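PDB 3K01: Acarbose/maltose binding protein GacH from Streptomyces glaucescens, which serves as the solute receptor of an ABC transporter, binds acarbose and an acarbose homolog, and probably also binds maltose. Local coordinates for residues 139-147 and 356-364. Numbering follows the deposited sequence.
Sequences VIDTLALFY and FKPAVDKAV
In Thr142 the first torsion (chi1 -167°) sets OG1 anti to the backbone N and turns CG2 to Ala359 and Val360. Val360 has CG1 anti to its own N, which sends that methyl to Ile140 and leaves CG2 for Thr142. The contact belongs to the two-lobed fold of the solute-binding protein 1 family. Strand 132-148 runs from one lobe to the other, and helix 351-360 packs against the strand where it is broken near Leu143. The axes of strand 139-142 and helix 356-360 lie 86° apart.

Ile140 and Val360 meet tip to tip, CG2 to CG1 at 4.1 Å. Thr142 CG2 lies 3.6 Å from Ala359 O and 3.8 Å from Ala359 CB. Its hydroxyl is held elsewhere, by Pro294 O and Ser293 OG. Thr142 O is buried here and has no polar partner. Ala144 CB touches Ala359 CB at 3.6 Å; with two such small side chains the CA atoms of Ala144 and Ala359 are 5.6 Å apart.

Past the break, Phe146 and Phe356 meet obliquely, with planes at 66°. Ile264 of helix 264-268 touches both phenylalanine side chains. Within the pair, Phe356 CZ sits 3.8 Å from both CE2 and CZ of Phe146.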
# COMPACT_ATOMS: atom_id res chain seq x y z
N VAL A 139 -5.47 7.06 4.72
CA VAL A 139 -5.56 5.63 5.06
C VAL A 139 -4.27 4.93 4.66
O VAL A 139 -3.52 5.40 3.79
CB VAL A 139 -6.77 4.93 4.37
CG1 VAL A 139 -8.11 5.48 4.87
CG2 VAL A 139 -6.68 5.05 2.90
N ILE A 140 -4.01 3.80 5.30
CA ILE A 140 -2.81 2.98 5.00
C ILE A 140 -3.22 1.55 4.69
O ILE A 140 -4.24 1.08 5.17
CB ILE A 140 -1.82 3.01 6.22
CG1 ILE A 140 -0.49 2.27 5.94
CG2 ILE A 140 -2.48 2.50 7.51
CD1 ILE A 140 0.65 2.75 6.83
N ASP A 141 -2.42 0.88 3.87
CA ASP A 141 -2.57 -0.56 3.78
C ASP A 141 -1.21 -1.18 3.47
O ASP A 141 -0.18 -0.49 3.37
CB ASP A 141 -3.67 -0.95 2.78
CG ASP A 141 -3.40 -0.45 1.39
OD1 ASP A 141 -2.22 -0.36 0.99
OD2 ASP A 141 -4.38 -0.14 0.67
N THR A 142 -1.18 -2.51 3.40
CA THR A 142 0.07 -3.24 3.16
C THR A 142 -0.29 -4.66 2.76
O THR A 142 -1.46 -5.02 2.67
CB THR A 142 0.96 -3.23 4.44
OG1 THR A 142 2.29 -3.67 4.14
CG2 THR A 142 0.39 -4.05 5.57
N LEU A 143 0.74 -5.45 2.53
CA LEU A 143 0.58 -6.89 2.28
C LEU A 143 0.77 -7.66 3.56
O LEU A 143 1.47 -7.22 4.47
CB LEU A 143 1.61 -7.36 1.25
CG LEU A 143 1.50 -6.78 -0.15
CD1 LEU A 143 2.62 -7.31 -1.08
CD2 LEU A 143 0.12 -7.08 -0.78
N ALA A 144 0.15 -8.85 3.61
CA ALA A 144 0.14 -9.68 4.80
C ALA A 144 0.07 -11.14 4.39
O ALA A 144 -0.32 -11.44 3.26
CB ALA A 144 -1.08 -9.33 5.68
N LEU A 145 0.47 -12.03 5.30
CA LEU A 145 0.36 -13.47 5.04
C LEU A 145 -1.04 -13.96 5.44
O LEU A 145 -1.39 -13.96 6.62
CB LEU A 145 1.41 -14.19 5.86
CG LEU A 145 1.50 -15.70 5.61
CD1 LEU A 145 2.00 -16.03 4.23
CD2 LEU A 145 2.39 -16.32 6.70
N PHE A 146 -1.83 -14.35 4.45
CA PHE A 146 -3.13 -14.99 4.69
C PHE A 146 -2.90 -16.49 4.87
O PHE A 146 -2.09 -17.10 4.16
CB PHE A 146 -4.04 -14.84 3.47
CG PHE A 146 -4.62 -13.47 3.24
CD1 PHE A 146 -5.94 -13.36 2.85
CD2 PHE A 146 -3.87 -12.29 3.34
CE1 PHE A 146 -6.53 -12.14 2.56
CE2 PHE A 146 -4.47 -11.05 3.07
CZ PHE A 146 -5.81 -10.99 2.70
N TYR A 147 -3.63 -17.12 5.78
CA TYR A 147 -3.48 -18.55 5.98
C TYR A 147 -4.82 -19.21 6.26
O TYR A 147 -5.74 -18.63 6.84
CB TYR A 147 -2.44 -18.89 7.08
CG TYR A 147 -2.70 -18.32 8.44
CD1 TYR A 147 -2.29 -17.02 8.77
CD2 TYR A 147 -3.33 -19.10 9.43
CE1 TYR A 147 -2.51 -16.51 10.03
CE2 TYR A 147 -3.55 -18.59 10.67
CZ TYR A 147 -3.13 -17.31 10.96
OH TYR A 147 -3.36 -16.77 12.22
N PHE A 356 -5.30 -6.79 10.05
CA PHE A 356 -4.16 -6.11 9.42
C PHE A 356 -3.26 -5.25 10.24
O PHE A 356 -2.19 -4.89 9.77
CB PHE A 356 -4.60 -5.30 8.19
CG PHE A 356 -4.84 -6.16 7.00
CD1 PHE A 356 -3.82 -6.48 6.11
CD2 PHE A 356 -6.08 -6.73 6.82
CE1 PHE A 356 -4.09 -7.35 5.03
CE2 PHE A 356 -6.33 -7.57 5.75
CZ PHE A 356 -5.32 -7.87 4.87
N LYS A 357 -3.66 -4.88 11.45
CA LYS A 357 -2.79 -3.96 12.16
C LYS A 357 -1.37 -4.52 12.42
O LYS A 357 -0.40 -3.79 12.21
CB LYS A 357 -3.45 -3.38 13.41
CG LYS A 357 -2.62 -2.24 14.08
CD LYS A 357 -2.12 -1.17 13.08
CE LYS A 357 -1.72 0.14 13.75
NZ LYS A 357 -0.74 -0.00 14.81
N PRO A 358 -1.23 -5.79 12.83
CA PRO A 358 0.14 -6.27 12.97
C PRO A 358 0.95 -6.21 11.67
O PRO A 358 2.13 -5.88 11.67
CB PRO A 358 -0.05 -7.72 13.47
CG PRO A 358 -1.38 -7.66 14.21
CD PRO A 358 -2.22 -6.77 13.34
N ALA A 359 0.29 -6.48 10.54
CA ALA A 359 0.96 -6.34 9.24
C ALA A 359 1.34 -4.89 8.94
O ALA A 359 2.44 -4.59 8.48
CB ALA A 359 0.05 -6.89 8.14
N VAL A 360 0.43 -3.96 9.25
CA VAL A 360 0.71 -2.53 9.07
C VAL A 360 1.94 -2.10 9.89
O VAL A 360 2.72 -1.24 9.45
CB VAL A 360 -0.54 -1.70 9.40
CG1 VAL A 360 -0.22 -0.20 9.58
CG2 VAL A 360 -1.57 -1.86 8.31
N ASP A 361 2.13 -2.70 11.06
CA ASP A 361 3.33 -2.41 11.86
C ASP A 361 4.63 -2.86 11.19
O ASP A 361 5.70 -2.44 11.60
CB ASP A 361 3.25 -3.05 13.25
CG ASP A 361 2.28 -2.34 14.20
OD1 ASP A 361 1.82 -1.20 13.93
OD2 ASP A 361 2.01 -2.95 15.25
N LYS A 362 4.53 -3.68 10.15
CA LYS A 362 5.71 -4.09 9.39
C LYS A 362 5.89 -3.30 8.13
O LYS A 362 6.80 -3.60 7.34
CB LYS A 362 5.65 -5.60 9.07
CG LYS A 362 5.96 -6.48 10.28
CD LYS A 362 7.35 -6.25 10.86
CE LYS A 362 7.51 -7.10 12.09
NZ LYS A 362 6.78 -6.49 13.25
N ALA A 363 5.07 -2.28 7.88
CA ALA A 363 5.17 -1.56 6.62
C ALA A 363 6.51 -0.87 6.47
O ALA A 363 7.04 -0.31 7.43
CB ALA A 363 4.03 -0.57 6.50
N VAL A 364 7.02 -0.88 5.24
CA VAL A 364 8.29 -0.23 4.91
C VAL A 364 7.97 0.88 3.92
O VAL A 364 7.23 0.67 2.97
CB VAL A 364 9.28 -1.26 4.26
CG1 VAL A 364 10.57 -0.56 3.77
CG2 VAL A 364 9.61 -2.36 5.25